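Local coordinates for SOXA (Paracoccus denitrificans, PDB 2C1D), which forms, with its partner SoxX, a heme enzyme that couples thiosulfate to a cysteine of the sulfur carrier SoxYZ, passing electrons to cytochrome c, at residues 132-135 with 136-140. Numbering follows the deposited sequence.
Sequences DNMK and DMLSL
Two donors of S139 converge on the carbonyl oxygen of K135, one turn earlier in the same helix. The hydroxyl OG lies 2.8 Å from K135 O and donates to it, while the backbone N of S139 makes the regular helical bond at 3.0 Å; they approach from opposite faces of the carbonyl plane, each tilted well off it. This side-chain-to-backbone hydrogen bond depends on the serine rotamer, which sets OG beside its own backbone N (chi1 -68°) and thereby satisfies a buried hydroxyl within the helix. D136 N, M137 N and L138 N continue the i to i+4 pattern onto D132 O, N133 O and M134 O, the last of these bonds being nearly straight at 169°.

The acidic side chains of D132 and D136 share a water, which donates to D132 OD2 at 3.0 Å and to D136 OD1 at 2.7 Å. It bridges two carboxylates whose nearest oxygens, D132 OD2 and D136 OD1, stay 4.9 Å apart, and its two donated bonds probably ease the repulsion of their like charges. The other oxygen of D136, OD2, forms salt bridges with R64 and K68, and K68 also bonds N133 OD1. An alanine in place of D136 would probably leave R64 and K68 without their buried counter-charge and the water without its second acceptor.

Between 132-135 and 136-140 the apolar contact of side chains is M134 SD against L138 CD2, 3.9 Å apart, with the two side chains crossing at a slant.

Helix 132-143 of this cytochrome c domain lies between two others: M134 and L138 pack on helix 110-122, whereas D136, M137 and L140 meet helix 59-70 through F61 and W69. M137 also touches heme c near C80, and K135 NZ reaches M215 O in strand 214-216.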
loop_
_atom_site.group_PDB
_atom_site.type_symbol
_atom_site.label_atom_id
_atom_site.label_comp_id
_atom_site.label_asym_id
_atom_site.label_seq_id
_atom_site.Cartn_x
_atom_site.Cartn_y
_atom_site.Cartn_z
ATOM N N ASP A 132 -3.043 -19.722 6.886
ATOM C CA ASP A 132 -1.843 -20.376 6.413
ATOM C C ASP A 132 -2.103 -21.369 5.289
ATOM O O ASP A 132 -1.337 -21.417 4.343
ATOM C CB ASP A 132 -1.098 -21.025 7.572
ATOM C CG ASP A 132 -0.249 -20.023 8.318
ATOM O OD1 ASP A 132 0.058 -20.236 9.506
ATOM O OD2 ASP A 132 0.133 -18.966 7.762
ATOM N N ASN A 133 -3.196 -22.123 5.368
ATOM C CA ASN A 133 -3.538 -23.044 4.285
ATOM C C ASN A 133 -3.677 -22.285 2.973
ATOM O O ASN A 133 -3.181 -22.722 1.952
ATOM C CB ASN A 133 -4.824 -23.820 4.587
ATOM C CG ASN A 133 -4.621 -24.929 5.614
ATOM O OD1 ASN A 133 -3.493 -25.285 5.946
ATOM N ND2 ASN A 133 -5.723 -25.480 6.114
ATOM N N MET A 134 -4.354 -21.150 3.027
ATOM C CA MET A 134 -4.559 -20.300 1.855
ATOM C C MET A 134 -3.293 -19.631 1.327
ATOM O O MET A 134 -3.018 -19.703 0.117
ATOM C CB MET A 134 -5.628 -19.258 2.116
ATOM C CG MET A 134 -6.118 -18.542 0.862
ATOM S SD MET A 134 -6.848 -19.548 -0.416
ATOM C CE MET A 134 -8.557 -19.662 0.209
ATOM N N LYS A 135 -2.508 -19.024 2.207
ATOM C CA LYS A 135 -1.274 -18.340 1.780
ATOM C C LYS A 135 -0.252 -19.337 1.209
ATOM O O LYS A 135 0.377 -19.081 0.187
ATOM C CB LYS A 135 -0.679 -17.536 2.936
ATOM C CG LYS A 135 -1.649 -16.483 3.447
ATOM C CD LYS A 135 -1.026 -15.484 4.434
ATOM C CE LYS A 135 -0.370 -16.132 5.654
ATOM N NZ LYS A 135 -0.058 -15.051 6.678
ATOM N N ASP A 136 -0.124 -20.507 1.828
ATOM C CA ASP A 136 0.770 -21.520 1.292
ATOM C C ASP A 136 0.281 -22.007 -0.073
ATOM O O ASP A 136 1.091 -22.244 -0.972
ATOM C CB ASP A 136 0.896 -22.757 2.185
ATOM C CG ASP A 136 1.397 -22.459 3.599
ATOM O OD1 ASP A 136 1.969 -21.375 3.908
ATOM O OD2 ASP A 136 1.168 -23.298 4.501
ATOM N N MET A 137 -1.026 -22.228 -0.207
ATOM C CA MET A 137 -1.551 -22.743 -1.467
ATOM C C MET A 137 -1.369 -21.716 -2.588
ATOM O O MET A 137 -0.948 -22.068 -3.682
ATOM C CB MET A 137 -3.012 -23.162 -1.349
ATOM C CG MET A 137 -3.458 -24.091 -2.494
ATOM S SD MET A 137 -2.495 -25.599 -2.631
ATOM C CE MET A 137 -3.088 -26.452 -1.128
ATOM N N LEU A 138 -1.657 -20.443 -2.305
ATOM C CA LEU A 138 -1.435 -19.383 -3.306
ATOM C C LEU A 138 0.026 -19.284 -3.682
ATOM O O LEU A 138 0.351 -18.995 -4.825
ATOM C CB LEU A 138 -1.857 -18.019 -2.794
ATOM C CG LEU A 138 -3.313 -17.729 -2.451
ATOM C CD1 LEU A 138 -3.649 -16.266 -2.649
ATOM C CD2 LEU A 138 -4.292 -18.607 -3.172
ATOM N N SER A 139 0.901 -19.503 -2.713
ATOM C CA SER A 139 2.350 -19.478 -2.953
ATOM C C SER A 139 2.734 -20.551 -3.958
ATOM O O SER A 139 3.394 -20.266 -4.967
ATOM C CB SER A 139 3.110 -19.666 -1.620
ATOM O OG SER A 139 2.923 -18.525 -0.778
ATOM N N LEU A 140 2.283 -21.778 -3.695
ATOM C CA LEU A 140 2.508 -22.913 -4.604
ATOM C C LEU A 140 1.963 -22.655 -6.001
ATOM O O LEU A 140 2.662 -22.857 -7.002
ATOM C CB LEU A 140 1.877 -24.197 -4.043
ATOM C CG LEU A 140 2.003 -25.466 -4.889
ATOM C CD1 LEU A 140 3.464 -25.904 -5.020
ATOM C CD2 LEU A 140 1.115 -26.595 -4.319
HETATM O O HOH W 1 1.834 -19.034 5.248
#